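Local coordinates for putative isochorismatase (Bordetella bronchiseptica, PDB 3UAO), which probably catalyses the hydrolysis of maleamate to maleate and ammonia, a step in the bacterial degradation of nicotinate (vitamin B3), at residues Tyr30-Leu41 / Phe207-Met217; Phe62-Thr73 / Asp192-His202. One frame throughout, in Å; residues are numbered along the deposited sequence.

Contact 1 (Tyr30-Leu41 / Phe207-Met217); sequences YERQGFGAALPL and FDMRQKYAAVM
Phe-207 sets the edge of its ring against the face of Tyr-30 in a T-shaped stack: the centroids are 5.0 Å apart and the planes stand at 85°. Phe-207 CE2 does the touching, 3.6 Å from Tyr-30 CZ and displaced toward the rim of the tyrosine ring, whose OH is buried without a modelled partner. With chi1 at 176° the Phe-207 side chain extends away from its own backbone N, carrying the ring from helix 199-212 across to helix 28-32. The methylene chain of Lys-212 supplies further apolar contact, its CG lying 3.7 Å from Phe-35 CD1 and its CE at the edge of the Tyr-30 ring.

One backbone hydrogen bond crosses the contact, from Gly-36 N to Gln-211 O at 2.8 Å with an N-H...O angle of 142°. The chain reaches this bond after helix 28-32 ends in a Schellman motif at Gly-34.

Farther along, contacts are aliphatic. Ala-215 CB meets Leu-39 CB at 4.0 Å and Leu-41 CD1 at 3.9 Å, while Leu-39 also rests on Arg-186 and Pro-187 of the adjoining strand. Strand 215-217 is the outermost on this side of the chain's parallel sheet, so the N-terminal arm runs past the sheet's border.

Lys-108 of the second subunit donates to the carbonyls of Ala-37, Arg-210 and Ala-214, tying both segments to that subunit. Between the two segments themselves, apolar contact outweighs the single hydrogen bond, and further polar anchoring of the arm comes from Arg-186, bonded to Pro-40 O, and from Lys-108 of the second subunit.

Contact 2 (Phe62-Thr73 / Asp192-His202); sequences FGGGNIAAAIET and DCVGDRALGPH. With ACT (acetate ion), chain I.
Asn-66 reaches across to the backbone of Asp-196, whose N donates to Asn-66 OD1 at 2.7 Å, with an N-H...O angle of 158° and the donor in the carbonyl plane. A weak return bond runs from Asn-66 N to Asp-196 O. The side-chain amide thus pairs with the opposite segment although Asn-66 occupies the N-cap position of helix 67-84, where it makes no capping bond. Its chi1 of 59°, with CG between the backbone N and carbonyl carbon, also brings ND2 over the centre of the His-202 ring, 3.2 Å above the plane; amide and ring planes are 82° apart. His-202 ND1 is bonded to Thr-169, which restrains that ring.

Arg-197 provides the charged end. Its NH2 makes a weak bond to Phe-62 O at 2.7 Å, while NH1 and NH2 both donate to one acetate oxygen, NH1 at 2.8 Å. Lys-212 of the second subunit binds the same acetate, and Gln-33 of that subunit accepts from Arg-197 NE.

Close backbone packing joins these polar sites. Gly-65 and Gly-195 let the two backbones come close, and Gly-65 CA makes a C-H...O contact of 3.1 Å with Asp-196 O. Ala-70 CB fits against the Val-194 to Gly-195 peptide, 3.6 Å from Gly-195 N, and Thr-73 CG2 lies 3.7 Å from Cys-193 SG.

The start of helix 67-84 is thereby held against the C-terminal end of strand 186-195, the edge where Rossmann-like folds commonly place their active sites. The acetate, probably from the crystallisation liquor, marks a place at the subunit interface where arginine and lysine gather round a carboxylate; whether it coincides with the substrate site is not established.

How the contacts relate
Contact 2 is buried nearer the middle of the chain, whereas contact 1 is partly buried at its margin; their centres are 21 Å apart. Both use helix 199-212, contact 2 at its beginning and contact 1 at its end, and both reach neighbouring strands of one parallel sheet. Contact 2, nested in sequence inside the loop closed by contact 1, relies on glycine-rich backbone fit and polar side chains, while contact 1 depends on aromatic and aliphatic surfaces. The subunit interface joins their chemistry: Gln-33 and Lys-212 from the contact 1 segments of one subunit meet Arg-197 and its acetate in contact 2 of the other.

Contact 1 (Tyr30-Leu41 / Phe207-Met217)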
loop_
_atom_site.group_PDB
_atom_site.type_symbol
_atom_site.label_atom_id
_atom_site.label_comp_id
_atom_site.label_asym_id
_atom_site.label_seq_id
_atom_site.Cartn_x
_atom_site.Cartn_y
_atom_site.Cartn_z
ATOM N N TYR A 30 26.915 15.862 3.559
ATOM C CA TYR A 30 25.554 16.297 3.251
ATOM C C TYR A 30 25.483 17.488 2.301
ATOM O O TYR A 30 24.766 17.439 1.317
ATOM C CB TYR A 30 24.759 16.596 4.528
ATOM C CG TYR A 30 24.400 15.374 5.324
ATOM C CD1 TYR A 30 23.207 14.699 5.080
ATOM C CD2 TYR A 30 25.248 14.876 6.308
ATOM C CE1 TYR A 30 22.817 13.579 5.833
ATOM C CE2 TYR A 30 24.891 13.729 7.047
ATOM C CZ TYR A 30 23.666 13.093 6.807
ATOM O OH TYR A 30 23.346 11.975 7.517
ATOM N N GLU A 31 26.203 18.558 2.583
ATOM C CA GLU A 31 26.159 19.718 1.687
ATOM C C GLU A 31 26.854 19.385 0.354
ATOM O O GLU A 31 26.355 19.773 -0.699
ATOM C CB GLU A 31 26.708 20.989 2.384
ATOM C CG GLU A 31 26.356 22.434 1.771
ATOM C CD GLU A 31 24.812 22.799 1.575
ATOM O OE1 GLU A 31 23.896 22.260 2.284
ATOM O OE2 GLU A 31 24.526 23.669 0.687
ATOM N N ARG A 32 27.964 18.654 0.390
ATOM C CA ARG A 32 28.653 18.230 -0.832
ATOM C C ARG A 32 27.784 17.440 -1.796
ATOM O O ARG A 32 27.821 17.641 -2.998
ATOM C CB ARG A 32 29.866 17.354 -0.516
ATOM C CG ARG A 32 31.176 18.094 -0.410
ATOM C CD ARG A 32 32.385 17.139 -0.423
ATOM N NE ARG A 32 32.627 16.484 0.874
ATOM C CZ ARG A 32 32.301 15.224 1.180
ATOM N NH1 ARG A 32 31.674 14.413 0.306
ATOM N NH2 ARG A 32 32.600 14.768 2.392
ATOM N N GLN A 33 27.019 16.504 -1.261
ATOM C CA GLN A 33 26.251 15.594 -2.097
ATOM C C GLN A 33 24.874 16.129 -2.377
ATOM O O GLN A 33 24.083 15.472 -3.021
ATOM C CB GLN A 33 26.159 14.237 -1.434
ATOM C CG GLN A 33 27.477 13.572 -1.287
ATOM C CD GLN A 33 27.344 12.333 -0.495
ATOM O OE1 GLN A 33 26.258 12.028 0.009
ATOM N NE2 GLN A 33 28.437 11.611 -0.347
ATOM N N GLY A 34 24.597 17.321 -1.862
ATOM C CA GLY A 34 23.445 18.093 -2.239
ATOM C C GLY A 34 22.204 17.745 -1.462
ATOM O O GLY A 34 21.110 17.907 -1.971
ATOM N N PHE A 35 22.384 17.304 -0.216
ATOM C CA PHE A 35 21.294 17.121 0.734
ATOM C C PHE A 35 20.747 18.444 1.275
ATOM O O PHE A 35 21.364 19.505 1.138
ATOM C CB PHE A 35 21.733 16.203 1.892
ATOM C CG PHE A 35 21.789 14.748 1.509
ATOM C CD1 PHE A 35 20.678 13.940 1.652
ATOM C CD2 PHE A 35 22.924 14.217 0.941
ATOM C CE1 PHE A 35 20.704 12.645 1.245
ATOM C CE2 PHE A 35 22.958 12.905 0.576
ATOM C CZ PHE A 35 21.849 12.127 0.724
ATOM N N GLY A 36 19.562 18.360 1.858
ATOM C CA GLY A 36 18.956 19.465 2.543
ATOM C C GLY A 36 18.509 20.613 1.675
ATOM O O GLY A 36 18.449 21.744 2.178
ATOM N N ALA A 37 18.185 20.365 0.396
ATOM C CA ALA A 37 17.661 21.438 -0.459
ATOM C C ALA A 37 16.286 21.850 0.068
ATOM O O ALA A 37 15.611 21.066 0.757
ATOM C CB ALA A 37 17.557 21.008 -1.926
ATOM N N ALA A 38 15.881 23.076 -0.269
ATOM C CA ALA A 38 14.672 23.634 0.235
ATOM C C ALA A 38 13.523 22.903 -0.433
ATOM O O ALA A 38 13.603 22.590 -1.633
ATOM C CB ALA A 38 14.612 25.138 -0.062
ATOM N N LEU A 39 12.477 22.626 0.353
ATOM C CA LEU A 39 11.205 22.130 -0.164
ATOM C C LEU A 39 10.191 23.288 -0.260
ATOM O O LEU A 39 9.515 23.647 0.737
ATOM C CB LEU A 39 10.664 20.988 0.712
ATOM C CG LEU A 39 9.367 20.278 0.250
ATOM C CD1 LEU A 39 9.367 19.950 -1.252
ATOM C CD2 LEU A 39 9.121 18.999 1.043
ATOM N N PRO A 40 10.064 23.883 -1.458
ATOM C CA PRO A 40 9.092 24.961 -1.628
ATOM C C PRO A 40 7.726 24.533 -1.116
ATOM O O PRO A 40 7.331 23.400 -1.332
ATOM C CB PRO A 40 9.055 25.162 -3.163
ATOM C CG PRO A 40 10.399 24.715 -3.624
ATOM C CD PRO A 40 10.743 23.560 -2.729
ATOM N N LEU A 41 7.024 25.428 -0.433
ATOM C CA LEU A 41 5.686 25.122 0.074
ATOM C C LEU A 41 4.667 25.327 -1.004
ATOM O O LEU A 41 4.864 26.174 -1.868
ATOM C CB LEU A 41 5.344 26.024 1.242
ATOM C CG LEU A 41 5.747 25.528 2.612
ATOM C CD1 LEU A 41 7.032 24.719 2.599
ATOM C CD2 LEU A 41 5.811 26.721 3.535
ATOM N N PHE A 207 17.164 16.331 12.230
ATOM C CA PHE A 207 18.291 16.482 11.318
ATOM C C PHE A 207 18.043 15.634 10.086
ATOM O O PHE A 207 17.982 16.153 8.973
ATOM C CB PHE A 207 19.615 16.097 11.977
ATOM C CG PHE A 207 20.790 16.157 11.036
ATOM C CD1 PHE A 207 21.448 17.345 10.806
ATOM C CD2 PHE A 207 21.204 15.034 10.335
ATOM C CE1 PHE A 207 22.509 17.397 9.912
ATOM C CE2 PHE A 207 22.237 15.100 9.457
ATOM C CZ PHE A 207 22.894 16.281 9.248
ATOM N N ASP A 208 17.836 14.333 10.284
ATOM C CA ASP A 208 17.559 13.434 9.166
ATOM C C ASP A 208 16.479 14.031 8.256
ATOM O O ASP A 208 16.651 14.145 7.023
ATOM C CB ASP A 208 17.052 12.096 9.679
ATOM C CG ASP A 208 18.117 11.259 10.348
ATOM O OD1 ASP A 208 19.301 11.676 10.288
ATOM O OD2 ASP A 208 17.737 10.181 10.916
ATOM N N MET A 209 15.367 14.417 8.884
ATOM C CA MET A 209 14.204 14.888 8.152
ATOM C C MET A 209 14.484 16.150 7.349
ATOM O O MET A 209 14.193 16.208 6.147
ATOM C CB MET A 209 13.035 15.067 9.102
ATOM C CG MET A 209 12.379 13.717 9.461
ATOM S SD MET A 209 10.844 13.991 10.304
ATOM C CE MET A 209 11.331 14.183 12.037
ATOM N N ARG A 210 15.077 17.151 7.986
ATOM C CA ARG A 210 15.572 18.335 7.276
ATOM C C ARG A 210 16.487 17.995 6.091
ATOM O O ARG A 210 16.504 18.678 5.094
ATOM C CB ARG A 210 16.384 19.168 8.254
ATOM C CG ARG A 210 16.632 20.624 7.890
ATOM C CD ARG A 210 17.322 21.356 9.077
ATOM N NE ARG A 210 18.645 20.804 9.508
ATOM C CZ ARG A 210 19.854 21.113 8.985
ATOM N NH1 ARG A 210 19.985 21.964 7.953
ATOM N NH2 ARG A 210 20.954 20.561 9.498
ATOM N N GLN A 211 17.266 16.926 6.198
ATOM C CA GLN A 211 18.311 16.689 5.221
ATOM C C GLN A 211 17.734 16.020 4.016
ATOM O O GLN A 211 18.230 16.190 2.931
ATOM C CB GLN A 211 19.394 15.859 5.839
ATOM C CG GLN A 211 20.800 16.237 5.524
ATOM C CD GLN A 211 21.206 17.676 5.813
ATOM O OE1 GLN A 211 20.996 18.198 6.906
ATOM N NE2 GLN A 211 21.826 18.315 4.821
ATOM N N LYS A 212 16.626 15.306 4.195
ATOM C CA LYS A 212 16.169 14.308 3.238
ATOM C C LYS A 212 14.667 14.284 2.886
ATOM O O LYS A 212 14.289 13.810 1.817
ATOM C CB LYS A 212 16.544 12.940 3.806
ATOM C CG LYS A 212 18.056 12.618 3.866
ATOM C CD LYS A 212 18.297 11.402 4.770
ATOM C CE LYS A 212 19.767 11.025 4.903
ATOM N NZ LYS A 212 19.983 9.826 5.755
ATOM N N TYR A 213 13.805 14.748 3.765
ATOM C CA TYR A 213 12.413 14.335 3.724
ATOM C C TYR A 213 11.360 15.420 3.853
ATOM O O TYR A 213 10.191 15.157 3.550
ATOM C CB TYR A 213 12.146 13.354 4.850
ATOM C CG TYR A 213 12.988 12.119 4.838
ATOM C CD1 TYR A 213 13.195 11.415 3.672
ATOM C CD2 TYR A 213 13.544 11.640 5.992
ATOM C CE1 TYR A 213 13.975 10.297 3.658
ATOM C CE2 TYR A 213 14.311 10.509 5.984
ATOM C CZ TYR A 213 14.519 9.827 4.819
ATOM O OH TYR A 213 15.293 8.662 4.789
ATOM N N ALA A 214 11.723 16.606 4.328
ATOM C CA ALA A 214 10.692 17.609 4.667
ATOM C C ALA A 214 11.234 19.010 4.704
ATOM O O ALA A 214 12.431 19.231 4.853
ATOM C CB ALA A 214 10.041 17.290 6.002
ATOM N N ALA A 215 10.334 19.960 4.535
ATOM C CA ALA A 215 10.597 21.331 5.001
ATOM C C ALA A 215 10.354 21.300 6.522
ATOM O O ALA A 215 9.406 20.686 7.007
ATOM C CB ALA A 215 9.688 22.349 4.299
ATOM N N VAL A 216 11.265 21.937 7.251
ATOM C CA VAL A 216 11.331 21.907 8.720
ATOM C C VAL A 216 11.474 23.341 9.261
ATOM O O VAL A 216 12.474 24.006 9.050
ATOM C CB VAL A 216 12.536 21.032 9.202
ATOM C CG1 VAL A 216 12.770 21.165 10.736
ATOM C CG2 VAL A 216 12.313 19.608 8.832
ATOM N N MET A 217 10.450 23.801 9.959
ATOM C CA MET A 217 10.463 25.124 10.534
ATOM C C MET A 217 9.568 25.176 11.789
ATOM O O MET A 217 8.748 24.281 12.022
ATOM C CB MET A 217 10.024 26.146 9.466
ATOM C CG MET A 217 8.627 25.939 8.844
ATOM S SD MET A 217 8.472 26.976 7.350
ATOM C CE MET A 217 9.370 25.985 6.172
#

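Contact 2 (Phe62-Thr73 / Asp192-His202)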
loop_
_atom_site.group_PDB
_atom_site.type_symbol
_atom_site.label_atom_id
_atom_site.label_comp_id
_atom_site.label_asym_id
_atom_site.label_seq_id
_atom_site.Cartn_x
_atom_site.Cartn_y
_atom_site.Cartn_z
ATOM N N PHE A 62 4.036 7.004 28.431
ATOM C CA PHE A 62 4.844 6.981 27.189
ATOM C C PHE A 62 5.395 8.336 26.842
ATOM O O PHE A 62 6.033 8.482 25.801
ATOM C CB PHE A 62 4.035 6.474 25.981
ATOM C CG PHE A 62 3.591 5.061 26.108
ATOM C CD1 PHE A 62 4.509 4.018 25.981
ATOM C CD2 PHE A 62 2.266 4.759 26.343
ATOM C CE1 PHE A 62 4.108 2.687 26.103
ATOM C CE2 PHE A 62 1.856 3.440 26.461
ATOM C CZ PHE A 62 2.786 2.404 26.342
ATOM N N GLY A 63 5.144 9.320 27.699
ATOM C CA GLY A 63 5.539 10.691 27.448
ATOM C C GLY A 63 6.817 11.088 28.138
ATOM O O GLY A 63 7.642 10.255 28.482
ATOM N N GLY A 64 6.941 12.382 28.369
ATOM C CA GLY A 64 8.153 12.970 28.906
ATOM C C GLY A 64 8.744 13.829 27.813
ATOM O O GLY A 64 8.078 14.107 26.809
ATOM N N GLY A 65 9.998 14.222 28.003
ATOM C CA GLY A 65 10.728 15.020 27.050
ATOM C C GLY A 65 10.065 16.353 26.817
ATOM O O GLY A 65 9.619 16.995 27.771
ATOM N N ASN A 66 10.006 16.763 25.552
ATOM C CA ASN A 66 9.373 17.999 25.146
ATOM C C ASN A 66 7.980 17.767 24.509
ATOM O O ASN A 66 7.540 18.581 23.693
ATOM C CB ASN A 66 10.290 18.723 24.159
ATOM C CG ASN A 66 10.594 17.874 22.915
ATOM O OD1 ASN A 66 10.126 16.758 22.821
ATOM N ND2 ASN A 66 11.376 18.402 21.979
ATOM N N ILE A 67 7.294 16.676 24.882
ATOM C CA ILE A 67 6.000 16.335 24.302
ATOM C C ILE A 67 4.844 17.228 24.817
ATOM O O ILE A 67 3.976 17.648 24.022
ATOM C CB ILE A 67 5.658 14.822 24.532
ATOM C CG1 ILE A 67 6.552 13.899 23.690
ATOM C CG2 ILE A 67 4.218 14.560 24.190
ATOM C CD1 ILE A 67 6.531 12.422 24.134
ATOM N N ALA A 68 4.817 17.511 26.128
ATOM C CA ALA A 68 3.779 18.399 26.707
ATOM C C ALA A 68 3.792 19.777 26.048
ATOM O O ALA A 68 2.725 20.322 25.718
ATOM C CB ALA A 68 3.933 18.539 28.209
ATOM N N ALA A 69 5.005 20.307 25.845
ATOM C CA ALA A 69 5.247 21.583 25.169
ATOM C C ALA A 69 4.824 21.547 23.716
ATOM O O ALA A 69 4.176 22.474 23.219
ATOM C CB ALA A 69 6.719 21.933 25.244
ATOM N N ALA A 70 5.202 20.481 23.024
ATOM C CA ALA A 70 4.745 20.281 21.630
ATOM C C ALA A 70 3.223 20.252 21.472
ATOM O O ALA A 70 2.707 20.786 20.508
ATOM C CB ALA A 70 5.364 19.029 21.034
ATOM N N ILE A 71 2.510 19.623 22.401
ATOM C CA ILE A 71 1.064 19.501 22.289
ATOM C C ILE A 71 0.413 20.874 22.299
ATOM O O ILE A 71 -0.340 21.224 21.405
ATOM C CB ILE A 71 0.490 18.595 23.405
ATOM C CG1 ILE A 71 0.724 17.128 23.041
ATOM C CG2 ILE A 71 -1.007 18.830 23.656
ATOM C CD1 ILE A 71 0.520 16.199 24.204
ATOM N N GLU A 72 0.743 21.662 23.301
ATOM C CA GLU A 72 0.224 23.019 23.405
ATOM C C GLU A 72 0.540 23.948 22.256
ATOM O O GLU A 72 -0.327 24.749 21.871
ATOM C CB GLU A 72 0.765 23.690 24.661
ATOM C CG GLU A 72 0.092 23.206 25.865
ATOM C CD GLU A 72 -1.380 23.466 25.809
ATOM O OE1 GLU A 72 -1.781 24.621 25.425
ATOM O OE2 GLU A 72 -2.098 22.489 26.150
ATOM N N THR A 73 1.788 23.912 21.769
ATOM C CA THR A 73 2.155 24.765 20.651
ATOM C C THR A 73 1.260 24.395 19.453
ATOM O O THR A 73 0.733 25.278 18.769
ATOM C CB THR A 73 3.651 24.671 20.313
ATOM O OG1 THR A 73 4.434 24.994 21.472
ATOM C CG2 THR A 73 4.001 25.627 19.199
ATOM N N ASP A 192 8.591 22.751 16.462
ATOM C CA ASP A 192 8.180 23.083 17.811
ATOM C C ASP A 192 6.841 22.436 18.153
ATOM O O ASP A 192 6.319 22.662 19.238
ATOM C CB ASP A 192 8.201 24.620 18.079
ATOM C CG ASP A 192 7.235 25.422 17.194
ATOM O OD1 ASP A 192 6.894 24.976 16.066
ATOM O OD2 ASP A 192 6.807 26.528 17.618
ATOM N N CYS A 193 6.321 21.608 17.245
ATOM C CA CYS A 193 5.079 20.870 17.447
ATOM C C CYS A 193 5.225 19.344 17.348
ATOM O O CYS A 193 4.220 18.585 17.302
ATOM C CB CYS A 193 4.057 21.314 16.414
ATOM S SG CYS A 193 3.508 22.994 16.613
ATOM N N VAL A 194 6.462 18.879 17.328
ATOM C CA VAL A 194 6.717 17.456 17.402
ATOM C C VAL A 194 7.490 17.278 18.687
ATOM O O VAL A 194 8.343 18.084 18.992
ATOM C CB VAL A 194 7.444 16.945 16.102
ATOM C CG1 VAL A 194 6.523 17.168 14.839
ATOM C CG2 VAL A 194 8.734 17.617 15.880
ATOM N N GLY A 195 7.180 16.273 19.486
ATOM C CA GLY A 195 7.956 16.061 20.711
ATOM C C GLY A 195 8.419 14.643 20.883
ATOM O O GLY A 195 7.875 13.722 20.293
ATOM N N ASP A 196 9.461 14.455 21.668
ATOM C CA ASP A 196 9.915 13.108 21.942
ATOM C C ASP A 196 10.107 12.951 23.440
ATOM O O ASP A 196 10.172 13.943 24.167
ATOM C CB ASP A 196 11.219 12.832 21.183
ATOM C CG ASP A 196 11.413 11.377 20.877
ATOM O OD1 ASP A 196 11.904 11.037 19.782
ATOM O OD2 ASP A 196 11.067 10.565 21.745
ATOM N N ARG A 197 10.175 11.705 23.895
ATOM C CA ARG A 197 10.457 11.426 25.299
ATOM C C ARG A 197 11.925 11.636 25.603
ATOM O O ARG A 197 12.323 11.694 26.750
ATOM C CB ARG A 197 10.061 9.992 25.657
ATOM C CG ARG A 197 10.845 8.921 24.876
ATOM C CD ARG A 197 10.434 7.519 25.253
ATOM N NE ARG A 197 9.022 7.284 25.051
ATOM C CZ ARG A 197 8.415 7.149 23.872
ATOM N NH1 ARG A 197 9.082 7.217 22.726
ATOM N NH2 ARG A 197 7.104 6.937 23.849
ATOM N N ALA A 198 12.734 11.739 24.564
ATOM C CA ALA A 198 14.174 11.910 24.737
ATOM C C ALA A 198 14.694 12.875 23.701
ATOM O O ALA A 198 14.384 12.707 22.520
ATOM C CB ALA A 198 14.878 10.568 24.592
ATOM N N LEU A 199 15.505 13.855 24.107
ATOM C CA LEU A 199 15.824 14.962 23.191
ATOM C C LEU A 199 16.902 14.674 22.137
ATOM O O LEU A 199 16.933 15.338 21.103
ATOM C CB LEU A 199 16.224 16.212 23.967
ATOM C CG LEU A 199 15.208 16.858 24.903
ATOM C CD1 LEU A 199 15.925 18.010 25.620
ATOM C CD2 LEU A 199 13.970 17.343 24.208
ATOM N N GLY A 200 17.827 13.769 22.434
ATOM C CA GLY A 200 18.879 13.386 21.477
ATOM C C GLY A 200 18.248 12.796 20.207
ATOM O O GLY A 200 18.483 13.289 19.106
ATOM N N PRO A 201 17.405 11.762 20.365
ATOM C CA PRO A 201 16.567 11.246 19.257
ATOM C C PRO A 201 15.701 12.303 18.516
ATOM O O PRO A 201 15.688 12.336 17.270
ATOM C CB PRO A 201 15.682 10.225 19.967
ATOM C CG PRO A 201 16.558 9.694 21.047
ATOM C CD PRO A 201 17.279 10.922 21.563
ATOM N N HIS A 202 15.017 13.155 19.272
ATOM C CA HIS A 202 14.321 14.341 18.728
ATOM C C HIS A 202 15.192 15.159 17.763
ATOM O O HIS A 202 14.786 15.480 16.663
ATOM C CB HIS A 202 13.856 15.227 19.889
ATOM C CG HIS A 202 13.228 16.517 19.474
ATOM N ND1 HIS A 202 11.925 16.607 19.051
ATOM C CD2 HIS A 202 13.714 17.783 19.448
ATOM C CE1 HIS A 202 11.636 17.870 18.773
ATOM N NE2 HIS A 202 12.701 18.604 19.019
HETATM C C ACT I . 7.153 6.233 19.505
HETATM O O ACT I . 7.229 6.546 20.732
HETATM O OXT ACT I . 7.847 5.224 19.135
HETATM C CH3 ACT I . 6.311 7.070 18.564
#